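Local coordinates for protein putative thioesterase II (Thermobifida fusca, PDB 3BBJ) that is of unproven function but, as a putative thioesterase II with hot-dog domains, probably hydrolyses acyl thioesters such as acyl-CoAs, at residues Ala23-Pro28 against Ser71-Ile76; Phe65-Ser70 against Glu97-Leu102; Thr171-Gly176 against Arg236-Leu241. One frame throughout, in Å; residues are numbered along the deposited sequence.

Interaction 1. Residues Ala23-Pro28 against Ser71-Ile76; sequences AVELDP and SGPAEI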
loop_
_atom_site.group_PDB
_atom_site.type_symbol
_atom_site.label_atom_id
_atom_site.label_comp_id
_atom_site.label_asym_id
_atom_site.label_seq_id
_atom_site.Cartn_x
_atom_site.Cartn_y
_atom_site.Cartn_z
ATOM N N ALA A 23 -26.484 5.497 0.141
ATOM C CA ALA A 23 -27.063 4.328 -0.508
ATOM C C ALA A 23 -26.457 4.205 -1.897
ATOM O O ALA A 23 -26.160 5.212 -2.546
ATOM C CB ALA A 23 -28.583 4.454 -0.603
ATOM N N VAL A 24 -26.276 2.969 -2.344
ATOM C CA VAL A 24 -25.709 2.698 -3.652
ATOM C C VAL A 24 -26.374 1.438 -4.238
ATOM O O VAL A 24 -26.826 0.568 -3.497
ATOM C CB VAL A 24 -24.155 2.535 -3.521
ATOM C CG1 VAL A 24 -23.800 1.233 -2.798
ATOM C CG2 VAL A 24 -23.475 2.595 -4.868
ATOM N N GLU A 25 -26.459 1.374 -5.563
ATOM C CA GLU A 25 -26.930 0.178 -6.287
ATOM C C GLU A 25 -25.771 -0.475 -7.031
ATOM O O GLU A 25 -25.200 0.116 -7.943
ATOM C CB GLU A 25 -28.044 0.532 -7.300
ATOM C CG GLU A 25 -29.454 0.118 -6.864
ATOM C CD GLU A 25 -29.743 -1.359 -7.123
ATOM O OE1 GLU A 25 -29.267 -1.909 -8.146
ATOM O OE2 GLU A 25 -30.463 -1.971 -6.308
ATOM N N LEU A 26 -25.428 -1.696 -6.651
ATOM C CA LEU A 26 -24.316 -2.388 -7.300
ATOM C C LEU A 26 -24.798 -2.953 -8.625
ATOM O O LEU A 26 -25.733 -3.742 -8.679
ATOM C CB LEU A 26 -23.713 -3.477 -6.407
ATOM C CG LEU A 26 -23.210 -2.993 -5.041
ATOM C CD1 LEU A 26 -22.188 -3.958 -4.541
ATOM C CD2 LEU A 26 -22.624 -1.574 -5.090
ATOM N N ASP A 27 -24.148 -2.497 -9.686
ATOM C CA ASP A 27 -24.519 -2.834 -11.040
ATOM C C ASP A 27 -23.939 -4.204 -11.402
ATOM O O ASP A 27 -22.713 -4.385 -11.417
ATOM C CB ASP A 27 -24.011 -1.721 -11.967
ATOM C CG ASP A 27 -24.275 -1.995 -13.427
ATOM O OD1 ASP A 27 -24.744 -3.093 -13.778
ATOM O OD2 ASP A 27 -23.982 -1.108 -14.229
ATOM N N PRO A 28 -24.819 -5.174 -11.706
ATOM C CA PRO A 28 -24.369 -6.547 -11.979
ATOM C C PRO A 28 -23.484 -6.684 -13.229
ATOM O O PRO A 28 -22.878 -7.741 -13.450
ATOM C CB PRO A 28 -25.681 -7.317 -12.151
ATOM C CG PRO A 28 -26.681 -6.296 -12.519
ATOM C CD PRO A 28 -26.283 -5.042 -11.827
ATOM N N SER A 71 -24.907 -8.050 -6.843
ATOM C CA SER A 71 -25.700 -6.943 -7.359
ATOM C C SER A 71 -26.857 -6.533 -6.430
ATOM O O SER A 71 -27.259 -7.267 -5.515
ATOM C CB SER A 71 -26.238 -7.254 -8.763
ATOM O OG SER A 71 -27.299 -8.207 -8.749
ATOM N N GLY A 72 -27.360 -5.329 -6.685
ATOM C CA GLY A 72 -28.461 -4.766 -5.938
ATOM C C GLY A 72 -28.013 -3.706 -4.957
ATOM O O GLY A 72 -26.890 -3.209 -5.042
ATOM N N PRO A 73 -28.904 -3.345 -4.015
ATOM C CA PRO A 73 -28.567 -2.307 -3.047
ATOM C C PRO A 73 -27.471 -2.683 -2.040
ATOM O O PRO A 73 -27.320 -3.843 -1.658
ATOM C CB PRO A 73 -29.902 -2.039 -2.325
ATOM C CG PRO A 73 -30.940 -2.736 -3.130
ATOM C CD PRO A 73 -30.275 -3.851 -3.823
ATOM N N ALA A 74 -26.718 -1.661 -1.648
ATOM C CA ALA A 74 -25.699 -1.751 -0.622
ATOM C C ALA A 74 -25.718 -0.402 0.089
ATOM O O ALA A 74 -26.162 0.597 -0.484
ATOM C CB ALA A 74 -24.365 -2.024 -1.239
ATOM N N GLU A 75 -25.262 -0.366 1.338
ATOM C CA GLU A 75 -25.302 0.871 2.124
ATOM C C GLU A 75 -23.925 1.241 2.657
ATOM O O GLU A 75 -23.135 0.378 3.023
ATOM C CB GLU A 75 -26.371 0.819 3.235
ATOM C CG GLU A 75 -26.547 -0.521 3.951
ATOM C CD GLU A 75 -27.300 -1.580 3.130
ATOM O OE1 GLU A 75 -27.872 -1.241 2.060
ATOM O OE2 GLU A 75 -27.314 -2.758 3.574
ATOM N N ILE A 76 -23.654 2.542 2.682
ATOM C CA ILE A 76 -22.353 3.080 3.059
ATOM C C ILE A 76 -22.403 3.950 4.315
ATOM O O ILE A 76 -23.248 4.835 4.459
ATOM C CB ILE A 76 -21.762 3.897 1.920
ATOM C CG1 ILE A 76 -21.452 2.960 0.750
ATOM C CG2 ILE A 76 -20.509 4.682 2.412
ATOM C CD1 ILE A 76 -21.160 3.670 -0.561
#
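At the apolar centre of this contact Ala-74 CB is touched by two larger side chains of the other strand, Val-24 CG1 at 3.7 Å and Leu-26 CG at 4.1 Å. This is the inner face of an antiparallel strand pair in the N-terminal hot-dog domain, and helix 38-51, the helix wrapped by the sheet, lies against it through Val-44 and Leu-41. Val-24 places CG1 in the crowded position between its backbone N and carbonyl carbon (chi1 70°), which turns that methyl toward the partner strand, where it also meets Ile-76 CD1 at 4.2 Å. Two backbone hydrogen bonds frame Val-24 and Ala-74, each N reaching the other residue's O within the carbonyl plane. The Leu-26 and Gly-72 pair is less even. Leu-26 N is only 2.6 Å from Gly-72 O yet stands 35° above that carbonyl plane, whereas Gly-72 N falls on a lone pair of Leu-26 O. The backbone of Gly-72 is folded so that any side chain would collide with the carbonyl oxygen of Ser-71, which explains a glycine here. Farther along, Ser-71 CB presses on Pro-28 CB, a tight 3.4 Å. The opposite, more open face carries Ala-23, Glu-25, Pro-73 and Glu-75. There the Glu-25 chain bends at chi2 (-81°) and runs alongside the proline ring, bringing Glu-25 OE2 to 3.1 Å from Pro-73 CD.

Interaction 2. Residues Phe65-Ser70 against Glu97-Leu102; sequences FHRPAS and EGRTIL. With SO4 (sulfate ion), chain C.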
loop_
_atom_site.group_PDB
_atom_site.type_symbol
_atom_site.label_atom_id
_atom_site.label_comp_id
_atom_site.label_asym_id
_atom_site.label_seq_id
_atom_site.Cartn_x
_atom_site.Cartn_y
_atom_site.Cartn_z
ATOM N N PHE A 65 -10.683 -5.869 2.187
ATOM C CA PHE A 65 -11.845 -6.589 1.638
ATOM C C PHE A 65 -12.193 -7.731 2.544
ATOM O O PHE A 65 -11.359 -8.589 2.791
ATOM C CB PHE A 65 -11.535 -7.144 0.237
ATOM C CG PHE A 65 -11.328 -6.081 -0.787
ATOM C CD1 PHE A 65 -10.111 -5.439 -0.897
ATOM C CD2 PHE A 65 -12.368 -5.692 -1.627
ATOM C CE1 PHE A 65 -9.937 -4.402 -1.830
ATOM C CE2 PHE A 65 -12.190 -4.676 -2.569
ATOM C CZ PHE A 65 -10.979 -4.031 -2.668
ATOM N N HIS A 66 -13.425 -7.757 3.031
ATOM C CA HIS A 66 -13.833 -8.766 4.000
ATOM C C HIS A 66 -14.612 -9.902 3.364
ATOM O O HIS A 66 -14.341 -11.085 3.661
ATOM C CB HIS A 66 -14.677 -8.123 5.104
ATOM C CG HIS A 66 -14.003 -6.969 5.769
ATOM N ND1 HIS A 66 -12.725 -7.049 6.272
ATOM C CD2 HIS A 66 -14.426 -5.708 6.014
ATOM C CE1 HIS A 66 -12.394 -5.892 6.810
ATOM N NE2 HIS A 66 -13.406 -5.056 6.655
ATOM N N ARG A 67 -15.570 -9.529 2.505
ATOM C CA ARG A 67 -16.479 -10.466 1.844
ATOM C C ARG A 67 -16.865 -9.982 0.460
ATOM O O ARG A 67 -16.842 -8.774 0.199
ATOM C CB ARG A 67 -17.801 -10.571 2.617
ATOM C CG ARG A 67 -17.727 -11.107 4.027
ATOM C CD ARG A 67 -19.071 -10.967 4.714
ATOM N NE ARG A 67 -18.964 -11.339 6.125
ATOM C CZ ARG A 67 -18.536 -10.543 7.107
ATOM N NH1 ARG A 67 -18.166 -9.291 6.872
ATOM N NH2 ARG A 67 -18.478 -11.011 8.350
ATOM N N PRO A 68 -17.259 -10.919 -0.429
ATOM C CA PRO A 68 -17.752 -10.534 -1.756
ATOM C C PRO A 68 -19.106 -9.869 -1.674
ATOM O O PRO A 68 -19.905 -10.240 -0.821
ATOM C CB PRO A 68 -17.942 -11.879 -2.460
ATOM C CG PRO A 68 -18.221 -12.834 -1.344
ATOM C CD PRO A 68 -17.268 -12.386 -0.267
ATOM N N ALA A 69 -19.356 -8.906 -2.549
ATOM C CA ALA A 69 -20.683 -8.324 -2.726
ATOM C C ALA A 69 -21.322 -8.844 -4.015
ATOM O O ALA A 69 -20.633 -9.306 -4.937
ATOM C CB ALA A 69 -20.611 -6.806 -2.773
ATOM N N SER A 70 -22.648 -8.762 -4.067
ATOM C CA SER A 70 -23.397 -9.125 -5.257
ATOM C C SER A 70 -24.190 -7.904 -5.743
ATOM O O SER A 70 -24.137 -6.842 -5.141
ATOM C CB SER A 70 -24.304 -10.333 -4.987
ATOM O OG SER A 70 -25.001 -10.197 -3.769
ATOM N N GLU A 97 -26.665 -6.731 2.934
ATOM C CA GLU A 97 -27.376 -7.818 3.611
ATOM C C GLU A 97 -26.851 -7.991 5.021
ATOM O O GLU A 97 -26.529 -9.093 5.445
ATOM C CB GLU A 97 -27.285 -9.131 2.831
ATOM C CG GLU A 97 -27.875 -9.065 1.430
ATOM C CD GLU A 97 -28.279 -10.435 0.899
ATOM O OE1 GLU A 97 -29.015 -11.164 1.613
ATOM O OE2 GLU A 97 -27.876 -10.777 -0.234
ATOM N N GLY A 98 -26.741 -6.873 5.724
ATOM C CA GLY A 98 -26.316 -6.852 7.112
ATOM C C GLY A 98 -24.887 -7.269 7.392
ATOM O O GLY A 98 -24.544 -7.524 8.548
ATOM N N ARG A 99 -24.046 -7.328 6.360
ATOM C CA ARG A 99 -22.657 -7.758 6.528
ATOM C C ARG A 99 -21.697 -6.752 5.902
ATOM O O ARG A 99 -22.011 -6.160 4.856
ATOM C CB ARG A 99 -22.474 -9.156 5.926
ATOM C CG ARG A 99 -23.117 -10.268 6.782
ATOM C CD ARG A 99 -23.138 -11.637 6.097
ATOM N NE ARG A 99 -24.022 -11.660 4.924
ATOM C CZ ARG A 99 -24.432 -12.762 4.282
ATOM N NH1 ARG A 99 -24.053 -13.974 4.691
ATOM N NH2 ARG A 99 -25.238 -12.651 3.223
ATOM N N THR A 100 -20.547 -6.543 6.551
ATOM C CA THR A 100 -19.537 -5.639 6.011
ATOM C C THR A 100 -18.814 -6.310 4.840
ATOM O O THR A 100 -18.383 -7.446 4.920
ATOM C CB THR A 100 -18.520 -5.127 7.072
ATOM O OG1 THR A 100 -17.909 -6.233 7.745
ATOM C CG2 THR A 100 -19.204 -4.225 8.095
ATOM N N ILE A 101 -18.703 -5.580 3.741
ATOM C CA ILE A 101 -18.081 -6.083 2.528
ATOM C C ILE A 101 -16.596 -5.673 2.476
ATOM O O ILE A 101 -15.688 -6.510 2.340
ATOM C CB ILE A 101 -18.829 -5.504 1.296
ATOM C CG1 ILE A 101 -20.336 -5.834 1.372
ATOM C CG2 ILE A 101 -18.191 -5.960 -0.033
ATOM C CD1 ILE A 101 -20.688 -7.322 1.420
ATOM N N LEU A 102 -16.390 -4.371 2.659
ATOM C CA LEU A 102 -15.144 -3.705 2.385
ATOM C C LEU A 102 -15.059 -2.428 3.193
ATOM O O LEU A 102 -16.061 -1.744 3.365
ATOM C CB LEU A 102 -15.165 -3.319 0.901
ATOM C CG LEU A 102 -13.995 -2.539 0.297
ATOM C CD1 LEU A 102 -12.725 -3.384 0.393
ATOM C CD2 LEU A 102 -14.324 -2.193 -1.127
HETATM S S SO4 C . -19.811 -14.687 7.728
HETATM O O1 SO4 C . -18.882 -14.646 6.595
HETATM O O2 SO4 C . -20.090 -16.088 8.049
HETATM O O3 SO4 C . -19.208 -14.053 8.902
HETATM O O4 SO4 C . -21.054 -13.984 7.391
#
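Ile-101 O anchors the tight part of this contact, taking two backbone hydrogen bonds: from His-66 N at 2.7 Å and from Arg-67 N at 3.0 Å, the second on a lone pair. This doubled pattern resembles a classic beta bulge and forms where the chain leaves the strand. Inside the bend Ile-101 CG2 packs on Ala-69 CB at 3.8 Å, and a Leu-102 methyl lies over one face of the Phe-65 ring.

The other end is the looser solvent side, with Arg-99 exposed and Arg-67 partly so. Arg-67 runs extended from CG to NE across Thr-100, and its NH1 meets Thr-100 O at 2.7 Å on a carbonyl lone pair, near the guanidinium plane. Arg-67 NH2 binds sulfate O3 at 3.2 Å, nearly straight, and NE bonds weakly to O1; the ion may ease the repulsion between Arg-67 and Arg-99. An alanine in place of Arg-67, lacking the guanidinium that reaches Thr-100 O and the sulfate, would probably leave the loop's outer edge less firmly tied to strand 99-109.

Ile-101 and Leu-102 touch Leu-41 of helix 38-51, Thr-100 packs on strand 88-96, and Lys-82 of the second subunit lies against His-66 and Arg-67.

Interaction 3. Residues Thr171-Gly176 against Arg236-Leu241; sequences TPELCG and RSTCAL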
loop_
_atom_site.group_PDB
_atom_site.type_symbol
_atom_site.label_atom_id
_atom_site.label_comp_id
_atom_site.label_asym_id
_atom_site.label_seq_id
_atom_site.Cartn_x
_atom_site.Cartn_y
_atom_site.Cartn_z
ATOM N N THR A 171 9.551 -13.310 -16.715
ATOM C CA THR A 171 9.168 -12.397 -15.635
ATOM C C THR A 171 7.750 -11.883 -15.894
ATOM O O THR A 171 7.422 -11.499 -17.015
ATOM C CB THR A 171 10.136 -11.209 -15.484
ATOM O OG1 THR A 171 10.205 -10.483 -16.722
ATOM C CG2 THR A 171 11.541 -11.706 -15.067
ATOM N N PRO A 172 6.912 -11.862 -14.845
ATOM C CA PRO A 172 5.517 -11.472 -14.942
ATOM C C PRO A 172 5.366 -9.970 -15.129
ATOM O O PRO A 172 5.703 -9.208 -14.235
ATOM C CB PRO A 172 4.951 -11.888 -13.582
ATOM C CG PRO A 172 6.101 -11.803 -12.652
ATOM C CD PRO A 172 7.299 -12.164 -13.458
ATOM N N GLU A 173 4.876 -9.560 -16.293
ATOM C CA GLU A 173 4.700 -8.158 -16.595
ATOM C C GLU A 173 3.621 -7.953 -17.660
ATOM O O GLU A 173 3.637 -8.600 -18.702
ATOM C CB GLU A 173 6.032 -7.575 -17.068
ATOM C CG GLU A 173 5.974 -6.088 -17.478
ATOM C CD GLU A 173 7.351 -5.471 -17.758
ATOM O OE1 GLU A 173 8.251 -5.596 -16.887
ATOM O OE2 GLU A 173 7.512 -4.835 -18.835
ATOM N N LEU A 174 2.670 -7.068 -17.399
ATOM C CA LEU A 174 1.686 -6.719 -18.415
ATOM C C LEU A 174 1.717 -5.221 -18.602
ATOM O O LEU A 174 1.993 -4.485 -17.667
ATOM C CB LEU A 174 0.271 -7.179 -18.031
ATOM C CG LEU A 174 0.059 -8.690 -17.917
ATOM C CD1 LEU A 174 -1.212 -9.019 -17.130
ATOM C CD2 LEU A 174 0.024 -9.329 -19.296
ATOM N N CYS A 175 1.473 -4.774 -19.823
ATOM C CA CYS A 175 1.340 -3.351 -20.080
ATOM C C CYS A 175 0.481 -3.075 -21.300
ATOM O O CYS A 175 0.149 -3.965 -22.097
ATOM C CB CYS A 175 2.700 -2.680 -20.219
ATOM S SG CYS A 175 3.621 -3.227 -21.628
ATOM N N GLY A 176 0.099 -1.823 -21.435
ATOM C CA GLY A 176 -0.787 -1.442 -22.490
ATOM C C GLY A 176 -1.606 -0.259 -22.045
ATOM O O GLY A 176 -1.131 0.573 -21.281
ATOM N N ARG A 236 1.021 -0.634 -16.325
ATOM C CA ARG A 236 2.022 -1.678 -16.211
ATOM C C ARG A 236 1.718 -2.408 -14.932
ATOM O O ARG A 236 1.512 -1.768 -13.878
ATOM C CB ARG A 236 3.442 -1.125 -16.156
ATOM C CG ARG A 236 4.482 -2.232 -15.929
ATOM C CD ARG A 236 5.856 -1.744 -15.475
ATOM N NE ARG A 236 5.760 -0.624 -14.533
ATOM C CZ ARG A 236 6.747 -0.180 -13.765
ATOM N NH1 ARG A 236 7.936 -0.784 -13.770
ATOM N NH2 ARG A 236 6.527 0.864 -12.967
ATOM N N SER A 237 1.694 -3.739 -15.032
ATOM C CA SER A 237 1.394 -4.620 -13.894
ATOM C C SER A 237 2.525 -5.603 -13.669
ATOM O O SER A 237 2.961 -6.242 -14.593
ATOM C CB SER A 237 0.110 -5.393 -14.126
ATOM O OG SER A 237 -0.155 -6.169 -12.977
ATOM N N THR A 238 2.996 -5.720 -12.434
ATOM C CA THR A 238 4.103 -6.592 -12.117
ATOM C C THR A 238 3.868 -7.296 -10.793
ATOM O O THR A 238 2.939 -6.974 -10.063
ATOM C CB THR A 238 5.440 -5.815 -12.078
ATOM O OG1 THR A 238 5.470 -4.944 -10.953
ATOM C CG2 THR A 238 5.610 -5.002 -13.332
ATOM N N CYS A 239 4.736 -8.259 -10.510
ATOM C CA CYS A 239 4.653 -9.083 -9.321
ATOM C C CYS A 239 6.058 -9.511 -8.962
ATOM O O CYS A 239 6.817 -9.948 -9.830
ATOM C CB CYS A 239 3.791 -10.319 -9.602
ATOM S SG CYS A 239 3.857 -11.571 -8.314
ATOM N N ALA A 240 6.420 -9.352 -7.693
ATOM C CA ALA A 240 7.769 -9.720 -7.220
ATOM C C ALA A 240 7.807 -11.090 -6.558
ATOM O O ALA A 240 8.849 -11.734 -6.560
ATOM C CB ALA A 240 8.339 -8.634 -6.274
ATOM N N LEU A 241 6.688 -11.557 -6.005
ATOM C CA LEU A 241 6.706 -12.856 -5.330
ATOM C C LEU A 241 5.350 -13.554 -5.238
ATOM O O LEU A 241 4.338 -12.944 -4.889
ATOM C CB LEU A 241 7.276 -12.694 -3.904
ATOM C CG LEU A 241 7.493 -13.965 -3.050
ATOM C CD1 LEU A 241 8.673 -14.746 -3.566
ATOM C CD2 LEU A 241 7.727 -13.643 -1.605
#
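Strands 173-180 and 233-243 run antiparallel here, neighbours in the sheet of the C-terminal hot-dog domain; the axes of the short strand segments 173-176 and 236-238 approach to 4.5 Å and are within 7° of exactly antiparallel. Leu-174 and Ser-237 are the hydrogen-bonded pair. Leu-174 N reaches Ser-237 O at 2.9 Å, and Ser-237 N returns to Leu-174 O at 2.8 Å, both donors lying in the carbonyl plane of their acceptor. The side chains of this pair share one face, where Leu-174 packs against Ser-159 and Leu-163 of helix 157-163 and Ser-237 against Val-251 of the next strand.

Arg-236 leaves from the other face, next to Cys-175, its non-hydrogen-bonded partner. Its CB faces the CB of Cys-175 and lies 4.0 Å from Leu-174 O. With CG anti to the backbone N (chi1 176°), the chain stands out from the face that Cys-175 shares, and Arg-236 CG lies 3.8 Å from the same Leu-174 O and brushes Glu-173 CG. CD continues the extended run, after which a bend at chi3 (38°) swings NE and the guanidinium away from strand 173-180 and toward strand 246-254. At the tip, NH2 forms a salt bridge with Asp-252 on that strand, so the charge is engaged one strand over. Arg-236 NH1 stays 5.7 Å from Glu-173 OE1, not in contact, though the opposite charges may attract weakly.

Beyond the paired residues the two segments approach once more, at Pro-172. Pro-172 is packed by Tyr-119 of the second subunit, and at Leu-241 the sheet runs on into that subunit. On its own chain Pro-172 touches Cys-239, the proline CG lying 3.5 Å from the backbone O of Cys-239 and 4.1 Å from its CB.

In the fold
Interactions 1 and 2 are joined directly, because segment 65-70 runs on into 71-76; their centres are 11 Å apart. They also meet in space, where Leu-26 CD1 of interaction 1 packs on Ala-69 CB of interaction 2 at 3.7 Å. Both fall within the N-terminal thioesterase domain and rest on helix 38-51. Interaction 3 belongs to the C-terminal domain, its centre 32 Å from that of interaction 1 and 29 Å from that of interaction 2, with nearest atoms about 22 and 15 Å away. Interactions 2 and 3 both touch the second subunit. The sulfate at interaction 2 is probably a crystallisation component and does not by itself mark a substrate site.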